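Local atomic coordinates of DNA helicase RecQ (Deinococcus radiodurans, PDB entry 4Q48), a protein that probably couples ATP hydrolysis to unwinding of duplex DNA in the 3'-5' direction, as a RecQ-family helicase represented here by its catalytic core. Residues G30-Q35 with P201-S206; A42-P47 with P175-T180; G67-P72 with L141-E146. All coordinates share one frame; numbering follows the deposited sequence.

Contact 1: residues G30-Q35 with P201-S206; sequences GEIVQQ and PQFVSS
Ile32 of helix 29-37 lies over one face of the Phe203 ring and carries this contact. Its CG1 is anti to the carbonyl carbon (chi1 -63°), and the chain continues extended to CD1. Ile32 CG1 sits 3.9 Å from the Phe203 ring centroid, a CH-pi contact displaced toward the rim on the CG side. Ile32 CD1 runs on past the ring and ends 3.6 Å from Phe203 CB. The two side chains thus overlap while pointing opposite ways. Phe203 CG is also anti to its carbonyl carbon (chi1 -60°), which directs the ring at the helix. Of Glu31, CB alone reaches the ring, 4.0 Å from Phe203 CE2. Its chain bends at chi2 and takes the carboxylate away. Gln35 is bent at chi2 as well (82°) and meets Pro201 end to end. Gln35 NE2 comes within 3.6 Å of Pro201 CD, and its amide carbon packs on Pro201 CG. That NE2 is hydrogen-bonded to Asn41 O, which anchors the amide beside the proline. Helix 29-37 thus packs against strand 202-204, an outermost strand of the parallel sheet in the first RecA-like domain. Strand 42-45 is the neighbour of 202-204 in that sheet.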
loop_
_atom_site.group_PDB
_atom_site.type_symbol
_atom_site.label_atom_id
_atom_site.label_comp_id
_atom_site.label_asym_id
_atom_site.label_seq_id
_atom_site.Cartn_x
_atom_site.Cartn_y
_atom_site.Cartn_z
ATOM N N GLY A 30 -14.062 14.260 6.349
ATOM C CA GLY A 30 -15.382 14.740 6.700
ATOM C C GLY A 30 -16.421 13.792 6.152
ATOM O O GLY A 30 -17.348 13.374 6.860
ATOM N N GLU A 31 -16.245 13.428 4.887
ATOM C CA GLU A 31 -17.137 12.475 4.244
ATOM C C GLU A 31 -17.115 11.162 5.014
ATOM O O GLU A 31 -18.168 10.555 5.214
ATOM C CB GLU A 31 -16.760 12.258 2.764
ATOM C CG GLU A 31 -16.982 13.476 1.837
ATOM C CD GLU A 31 -15.864 14.535 1.857
ATOM O OE1 GLU A 31 -14.888 14.396 2.629
ATOM O OE2 GLU A 31 -15.976 15.521 1.085
ATOM N N ILE A 32 -15.924 10.716 5.426
ATOM C CA ILE A 32 -15.798 9.448 6.154
ATOM C C ILE A 32 -16.480 9.456 7.516
ATOM O O ILE A 32 -17.264 8.557 7.838
ATOM C CB ILE A 32 -14.331 9.049 6.362
ATOM C CG1 ILE A 32 -13.653 8.806 5.006
ATOM C CG2 ILE A 32 -14.257 7.785 7.194
ATOM C CD1 ILE A 32 -12.198 8.349 5.088
ATOM N N VAL A 33 -16.185 10.468 8.319
ATOM C CA VAL A 33 -16.741 10.521 9.657
ATOM C C VAL A 33 -18.265 10.627 9.635
ATOM O O VAL A 33 -18.937 10.027 10.468
ATOM C CB VAL A 33 -16.140 11.669 10.458
ATOM C CG1 VAL A 33 -16.977 11.964 11.697
ATOM C CG2 VAL A 33 -14.729 11.312 10.854
ATOM N N GLN A 34 -18.816 11.331 8.652
ATOM C CA GLN A 34 -20.273 11.415 8.512
ATOM C C GLN A 34 -20.925 10.084 8.141
ATOM O O GLN A 34 -22.022 9.768 8.565
ATOM C CB GLN A 34 -20.640 12.462 7.466
ATOM C CG GLN A 34 -22.111 12.811 7.425
ATOM C CD GLN A 34 -22.428 13.814 6.332
ATOM O OE1 GLN A 34 -22.055 13.627 5.169
ATOM N NE2 GLN A 34 -23.096 14.901 6.705
ATOM N N GLN A 35 -20.221 9.266 7.395
ATOM C CA GLN A 35 -20.836 8.076 6.850
ATOM C C GLN A 35 -20.932 7.010 7.950
ATOM O O GLN A 35 -21.919 6.268 8.024
ATOM C CB GLN A 35 -20.020 7.584 5.649
ATOM C CG GLN A 35 -20.026 6.090 5.428
ATOM C CD GLN A 35 -21.258 5.624 4.704
ATOM O OE1 GLN A 35 -21.985 6.433 4.125
ATOM N NE2 GLN A 35 -21.515 4.315 4.744
ATOM N N PRO A 201 -19.330 2.366 0.678
ATOM C CA PRO A 201 -18.453 3.334 0.010
ATOM C C PRO A 201 -16.986 3.028 0.333
ATOM O O PRO A 201 -16.687 2.502 1.413
ATOM C CB PRO A 201 -18.864 4.691 0.617
ATOM C CG PRO A 201 -20.100 4.439 1.369
ATOM C CD PRO A 201 -20.171 2.979 1.711
ATOM N N GLN A 202 -16.095 3.289 -0.618
ATOM C CA GLN A 202 -14.668 3.081 -0.395
ATOM C C GLN A 202 -14.031 4.446 -0.534
ATOM O O GLN A 202 -14.286 5.169 -1.503
ATOM C CB GLN A 202 -14.061 2.054 -1.352
ATOM C CG GLN A 202 -13.390 2.620 -2.591
ATOM C CD GLN A 202 -12.183 1.792 -3.014
ATOM O OE1 GLN A 202 -12.035 0.623 -2.620
ATOM N NE2 GLN A 202 -11.309 2.396 -3.809
ATOM N N PHE A 203 -13.268 4.819 0.490
ATOM C CA PHE A 203 -12.650 6.142 0.582
ATOM C C PHE A 203 -11.132 6.118 0.451
ATOM O O PHE A 203 -10.435 5.363 1.146
ATOM C CB PHE A 203 -13.033 6.814 1.896
ATOM C CG PHE A 203 -14.507 7.019 2.065
ATOM C CD1 PHE A 203 -15.302 6.013 2.595
ATOM C CD2 PHE A 203 -15.101 8.218 1.704
ATOM C CE1 PHE A 203 -16.654 6.198 2.767
ATOM C CE2 PHE A 203 -16.457 8.413 1.879
ATOM C CZ PHE A 203 -17.229 7.402 2.413
ATOM N N VAL A 204 -10.612 6.928 -0.458
ATOM C CA VAL A 204 -9.177 6.956 -0.653
ATOM C C VAL A 204 -8.689 8.363 -0.348
ATOM O O VAL A 204 -8.953 9.295 -1.107
ATOM C CB VAL A 204 -8.807 6.539 -2.098
ATOM C CG1 VAL A 204 -7.317 6.573 -2.293
ATOM C CG2 VAL A 204 -9.324 5.126 -2.406
ATOM N N SER A 205 -8.003 8.534 0.779
ATOM C CA SER A 205 -7.401 9.830 1.070
ATOM C C SER A 205 -6.056 9.844 0.361
ATOM O O SER A 205 -5.482 8.779 0.108
ATOM C CB SER A 205 -7.258 10.064 2.574
ATOM O OG SER A 205 -6.224 10.998 2.874
ATOM N N SER A 206 -5.507 11.024 0.086
ATOM C CA SER A 206 -4.311 11.035 -0.735
ATOM C C SER A 206 -3.097 10.429 -0.045
ATOM O O SER A 206 -2.841 10.668 1.137
ATOM C CB SER A 206 -3.989 12.447 -1.171
ATOM O OG SER A 206 -2.965 12.423 -2.128
#

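Contact 2: residues A42-P47 with P175-T180; sequences ALVLMP and PRVALT
Strands 42-45 and 176-180 are parallel neighbours in the central sheet of the first RecA-like helicase domain, a P-loop NTPase fold. Strand 42-45 leads toward the phosphate-binding loop that holds Gly49, Gly51 and Lys52.

Five backbone hydrogen bonds join the segments, alternating in direction as parallel pairing requires. Ala42 N binds Arg176 O, and Ala178 N returns to Ala42 O. Val44 N then binds Ala178 O at 2.7 Å and 173°, nearly along the C=O axis. Thr180 N binds Val44 O at 2.7 Å. Met46 N closes the series on Thr180 O at 2.8 Å, so the pairing runs beyond the end of strand 42-45.

Apolar packing falls on both faces. On the face of Ala42, Val44, Val177 and Leu179, Ala42 CB meets Val177 CG2 at 3.6 Å. Val44 CG2, anti to its carbonyl carbon, crosses obliquely to the same Val177 methyl. Val44 and Leu179 lie side by side. On the other face Leu43 CG is anti to the backbone N (chi1 -179°), and CD1 reaches over to Ala178 CB.

Thr180 OG1 is hydrogen-bonded to His148 ND1, while the methyl of Thr180 faces the strand: CG2 lies 3.5 Å from Leu45 CD2.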
loop_
_atom_site.group_PDB
_atom_site.type_symbol
_atom_site.label_atom_id
_atom_site.label_comp_id
_atom_site.label_asym_id
_atom_site.label_seq_id
_atom_site.Cartn_x
_atom_site.Cartn_y
_atom_site.Cartn_z
ATOM N N ALA A 42 -18.014 1.468 5.753
ATOM C CA ALA A 42 -16.997 2.209 5.010
ATOM C C ALA A 42 -15.718 1.407 4.788
ATOM O O ALA A 42 -15.355 0.540 5.587
ATOM C CB ALA A 42 -16.683 3.509 5.715
ATOM N N LEU A 43 -15.064 1.689 3.668
ATOM C CA LEU A 43 -13.725 1.196 3.386
ATOM C C LEU A 43 -12.808 2.389 3.273
ATOM O O LEU A 43 -12.986 3.235 2.398
ATOM C CB LEU A 43 -13.681 0.376 2.115
ATOM C CG LEU A 43 -12.296 -0.175 1.811
ATOM C CD1 LEU A 43 -11.730 -0.854 3.042
ATOM C CD2 LEU A 43 -12.332 -1.146 0.645
ATOM N N VAL A 44 -11.860 2.477 4.196
ATOM C CA VAL A 44 -10.979 3.632 4.277
ATOM C C VAL A 44 -9.514 3.255 4.016
ATOM O O VAL A 44 -8.950 2.375 4.670
ATOM C CB VAL A 44 -11.119 4.335 5.641
ATOM C CG1 VAL A 44 -10.090 5.445 5.785
ATOM C CG2 VAL A 44 -12.521 4.896 5.791
ATOM N N LEU A 45 -8.911 3.903 3.024
ATOM C CA LEU A 45 -7.541 3.603 2.650
ATOM C C LEU A 45 -6.740 4.884 2.809
ATOM O O LEU A 45 -7.015 5.900 2.157
ATOM C CB LEU A 45 -7.496 3.052 1.227
ATOM C CG LEU A 45 -8.566 1.960 1.011
ATOM C CD1 LEU A 45 -9.657 2.480 0.094
ATOM C CD2 LEU A 45 -8.033 0.645 0.485
ATOM N N MET A 46 -5.838 4.873 3.788
ATOM C CA MET A 46 -5.048 6.063 4.102
ATOM C C MET A 46 -3.614 5.736 4.468
ATOM O O MET A 46 -3.325 4.655 4.963
ATOM C CB MET A 46 -5.696 6.836 5.254
ATOM C CG MET A 46 -6.920 7.626 4.840
ATOM S SD MET A 46 -7.383 8.953 5.977
ATOM C CE MET A 46 -5.807 9.394 6.687
ATOM N N PRO A 47 -2.702 6.683 4.246
ATOM C CA PRO A 47 -1.384 6.517 4.864
ATOM C C PRO A 47 -1.540 6.428 6.400
ATOM O O PRO A 47 -2.540 6.927 6.963
ATOM C CB PRO A 47 -0.617 7.776 4.449
ATOM C CG PRO A 47 -1.624 8.721 3.849
ATOM C CD PRO A 47 -2.864 7.951 3.513
ATOM N N PRO A 175 -22.466 -0.605 12.536
ATOM C CA PRO A 175 -21.568 -0.145 11.465
ATOM C C PRO A 175 -20.207 -0.836 11.485
ATOM O O PRO A 175 -19.693 -1.125 12.567
ATOM C CB PRO A 175 -21.388 1.355 11.771
ATOM C CG PRO A 175 -22.514 1.717 12.632
ATOM C CD PRO A 175 -22.809 0.494 13.457
ATOM N N ARG A 176 -19.655 -1.089 10.301
ATOM C CA ARG A 176 -18.312 -1.646 10.143
ATOM C C ARG A 176 -17.446 -0.675 9.345
ATOM O O ARG A 176 -17.752 -0.400 8.185
ATOM C CB ARG A 176 -18.329 -2.972 9.383
ATOM C CG ARG A 176 -18.450 -4.211 10.213
ATOM C CD ARG A 176 -18.571 -5.459 9.330
ATOM N NE ARG A 176 -19.445 -5.291 8.165
ATOM C CZ ARG A 176 -20.770 -5.311 8.197
ATOM N NH1 ARG A 176 -21.403 -5.481 9.351
ATOM N NH2 ARG A 176 -21.460 -5.147 7.078
ATOM N N VAL A 177 -16.362 -0.164 9.916
ATOM C CA VAL A 177 -15.433 0.582 9.069
ATOM C C VAL A 177 -14.069 -0.103 9.084
ATOM O O VAL A 177 -13.515 -0.418 10.144
ATOM C CB VAL A 177 -15.312 2.073 9.491
ATOM C CG1 VAL A 177 -14.768 2.217 10.912
ATOM C CG2 VAL A 177 -14.443 2.814 8.509
ATOM N N ALA A 178 -13.578 -0.412 7.891
ATOM C CA ALA A 178 -12.290 -1.087 7.721
ATOM C C ALA A 178 -11.294 -0.104 7.141
ATOM O O ALA A 178 -11.564 0.566 6.141
ATOM C CB ALA A 178 -12.419 -2.331 6.829
ATOM N N LEU A 179 -10.156 0.028 7.797
ATOM C CA LEU A 179 -9.167 0.989 7.348
ATOM C C LEU A 179 -7.838 0.314 7.051
ATOM O O LEU A 179 -7.435 -0.616 7.765
ATOM C CB LEU A 179 -8.981 2.084 8.400
ATOM C CG LEU A 179 -10.249 2.597 9.090
ATOM C CD1 LEU A 179 -10.439 1.873 10.424
ATOM C CD2 LEU A 179 -10.194 4.096 9.287
ATOM N N THR A 180 -7.197 0.691 5.952
ATOM C CA THR A 180 -5.888 0.113 5.657
ATOM C C THR A 180 -4.930 1.148 5.055
ATOM O O THR A 180 -5.349 2.189 4.534
ATOM C CB THR A 180 -5.994 -1.120 4.711
ATOM O OG1 THR A 180 -4.697 -1.716 4.540
ATOM C CG2 THR A 180 -6.579 -0.740 3.360
#

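Contact 3: residues G67-P72 with L141-E146; sequences GIVVSP and LFAIDE
Strands 67-70 and 141-145 run parallel, their axes 4.6 Å apart at closest approach and 20° from alignment, with four backbone hydrogen bonds between them. Ile68 N binds Leu141 O, and Ala143 N binds Ile68 O; in both the donor stands above the carbonyl plane. Val70 N to Ala143 O, at 2.7 Å, and Asp145 N to Val70 O lie nearly along the C=O axis. Ile68 and Phe142 make the closest apolar side-chain contact. The two side chains run alongside each other. Ile68 CB lies 3.5 Å from Phe142 CD1, and Ile68 CG2, anti to the backbone N, packs beside CD1 and CE1. Further along this face Val70 CG2 meets Ile144 CG1 at 4.1 Å. On the opposite face Val69 CG1 is 4.3 Å from Ala143 CB. Beyond the strands, the Glu146 chain bends at chi2 and crosses Pro72 obliquely, with OE1 3.4 Å from Pro72 CD. Asp145 OD1 accepts the backbone N of Glu146 at 2.7 Å through its anti lone pair. It also forms a salt bridge with Lys52, the ADP-binding lysine. Asp145 and Glu146 open the sequence Asp-Glu-Ala-His, the DEAH box (motif II) of this helicase superfamily. Strand 117-120 flanks strand 66-70, and strand 176-180 flanks strand 139-145. Helix 50-62 covers the Val69 and Ala143 face, and helix 165-170 packs on Phe142 and Ile144.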
loop_
_atom_site.group_PDB
_atom_site.type_symbol
_atom_site.label_atom_id
_atom_site.label_comp_id
_atom_site.label_asym_id
_atom_site.label_seq_id
_atom_site.Cartn_x
_atom_site.Cartn_y
_atom_site.Cartn_z
ATOM N N GLY A 67 -16.806 2.209 20.768
ATOM C CA GLY A 67 -16.192 1.736 19.544
ATOM C C GLY A 67 -15.349 0.498 19.795
ATOM O O GLY A 67 -14.511 0.473 20.675
ATOM N N ILE A 68 -15.548 -0.533 18.992
ATOM C CA ILE A 68 -14.798 -1.767 19.163
ATOM C C ILE A 68 -13.762 -1.817 18.052
ATOM O O ILE A 68 -14.108 -2.029 16.901
ATOM C CB ILE A 68 -15.721 -3.007 19.091
ATOM C CG1 ILE A 68 -16.857 -2.894 20.103
ATOM C CG2 ILE A 68 -14.945 -4.268 19.343
ATOM C CD1 ILE A 68 -16.374 -2.705 21.520
ATOM N N VAL A 69 -12.496 -1.623 18.396
ATOM C CA VAL A 69 -11.431 -1.529 17.388
ATOM C C VAL A 69 -10.667 -2.842 17.329
ATOM O O VAL A 69 -10.092 -3.285 18.317
ATOM C CB VAL A 69 -10.442 -0.361 17.681
ATOM C CG1 VAL A 69 -9.498 -0.152 16.536
ATOM C CG2 VAL A 69 -11.191 0.921 17.958
ATOM N N VAL A 70 -10.693 -3.485 16.174
ATOM C CA VAL A 70 -9.943 -4.704 16.004
ATOM C C VAL A 70 -8.549 -4.428 15.447
ATOM O O VAL A 70 -8.410 -3.767 14.418
ATOM C CB VAL A 70 -10.675 -5.646 15.081
ATOM C CG1 VAL A 70 -10.160 -7.057 15.274
ATOM C CG2 VAL A 70 -12.153 -5.570 15.360
ATOM N N SER A 71 -7.523 -4.924 16.133
ATOM C CA SER A 71 -6.135 -4.753 15.697
ATOM C C SER A 71 -5.213 -5.846 16.262
ATOM O O SER A 71 -5.341 -6.258 17.431
ATOM C CB SER A 71 -5.596 -3.366 16.086
ATOM O OG SER A 71 -4.176 -3.322 16.011
ATOM N N PRO A 72 -4.274 -6.312 15.430
ATOM C CA PRO A 72 -3.253 -7.275 15.841
ATOM C C PRO A 72 -2.117 -6.661 16.661
ATOM O O PRO A 72 -1.462 -7.383 17.418
ATOM C CB PRO A 72 -2.735 -7.818 14.513
ATOM C CG PRO A 72 -3.217 -6.859 13.446
ATOM C CD PRO A 72 -4.047 -5.807 14.069
ATOM N N LEU A 141 -19.797 0.822 17.292
ATOM C CA LEU A 141 -19.389 0.288 15.990
ATOM C C LEU A 141 -18.273 -0.730 16.103
ATOM O O LEU A 141 -17.749 -0.985 17.179
ATOM C CB LEU A 141 -18.931 1.420 15.065
ATOM C CG LEU A 141 -17.771 2.270 15.614
ATOM C CD1 LEU A 141 -16.400 1.803 15.045
ATOM C CD2 LEU A 141 -18.005 3.760 15.385
ATOM N N PHE A 142 -17.928 -1.314 14.965
ATOM C CA PHE A 142 -16.696 -2.077 14.802
ATOM C C PHE A 142 -15.760 -1.377 13.824
ATOM O O PHE A 142 -16.158 -1.097 12.685
ATOM C CB PHE A 142 -16.998 -3.474 14.289
ATOM C CG PHE A 142 -17.686 -4.346 15.274
ATOM C CD1 PHE A 142 -16.993 -4.871 16.351
ATOM C CD2 PHE A 142 -19.042 -4.627 15.147
ATOM C CE1 PHE A 142 -17.632 -5.705 17.277
ATOM C CE2 PHE A 142 -19.685 -5.433 16.059
ATOM C CZ PHE A 142 -18.974 -5.978 17.133
ATOM N N ALA A 143 -14.529 -1.095 14.254
ATOM C CA ALA A 143 -13.476 -0.634 13.329
ATOM C C ALA A 143 -12.460 -1.722 13.161
ATOM O O ALA A 143 -11.792 -2.106 14.132
ATOM C CB ALA A 143 -12.812 0.601 13.835
ATOM N N ILE A 144 -12.338 -2.229 11.937
ATOM C CA ILE A 144 -11.292 -3.202 11.621
ATOM C C ILE A 144 -10.071 -2.470 11.036
ATOM O O ILE A 144 -10.076 -2.045 9.876
ATOM C CB ILE A 144 -11.806 -4.291 10.662
ATOM C CG1 ILE A 144 -12.882 -5.138 11.346
ATOM C CG2 ILE A 144 -10.707 -5.233 10.277
ATOM C CD1 ILE A 144 -14.311 -4.797 10.935
ATOM N N ASP A 145 -9.051 -2.272 11.876
ATOM C CA ASP A 145 -7.821 -1.619 11.442
ATOM C C ASP A 145 -6.873 -2.652 10.858
ATOM O O ASP A 145 -6.883 -3.820 11.273
ATOM C CB ASP A 145 -7.126 -0.873 12.584
ATOM C CG ASP A 145 -6.313 0.322 12.083
ATOM O OD1 ASP A 145 -5.861 0.283 10.907
ATOM O OD2 ASP A 145 -6.130 1.296 12.854
ATOM N N GLU A 146 -6.057 -2.200 9.907
ATOM C CA GLU A 146 -5.221 -3.086 9.106
ATOM C C GLU A 146 -6.010 -4.222 8.474
ATOM O O GLU A 146 -5.626 -5.392 8.590
ATOM C CB GLU A 146 -4.075 -3.636 9.946
ATOM C CG GLU A 146 -2.896 -2.676 9.971
ATOM C CD GLU A 146 -2.266 -2.589 11.324
ATOM O OE1 GLU A 146 -2.866 -3.137 12.272
ATOM O OE2 GLU A 146 -1.177 -1.990 11.448
#

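All three contacts reach one parallel sheet: contacts 2 and 3 pair its strands, and contact 1 sets a helix against outermost strand 202-204. Contacts 1 and 2, centres 8 Å apart, adjoin at neighbouring strands 202-204 and 42-45. There Phe203 N lies 2.5 Å from Leu43 O, a probable hydrogen bond. Ile32 CD1 packs on Val44 CG2 at 3.5 Å. Contacts 2 and 3 join with Val177 O 2.8 Å from Ile144 N. Contacts 1 and 3 stay about 8 Å apart at their nearest atoms. The side chain of Lys52, at the nucleotide-free ADP site, is about 3 Å from that of Asp145, about 4 Å from that of Met46 and about 7 Å from that of Ile32.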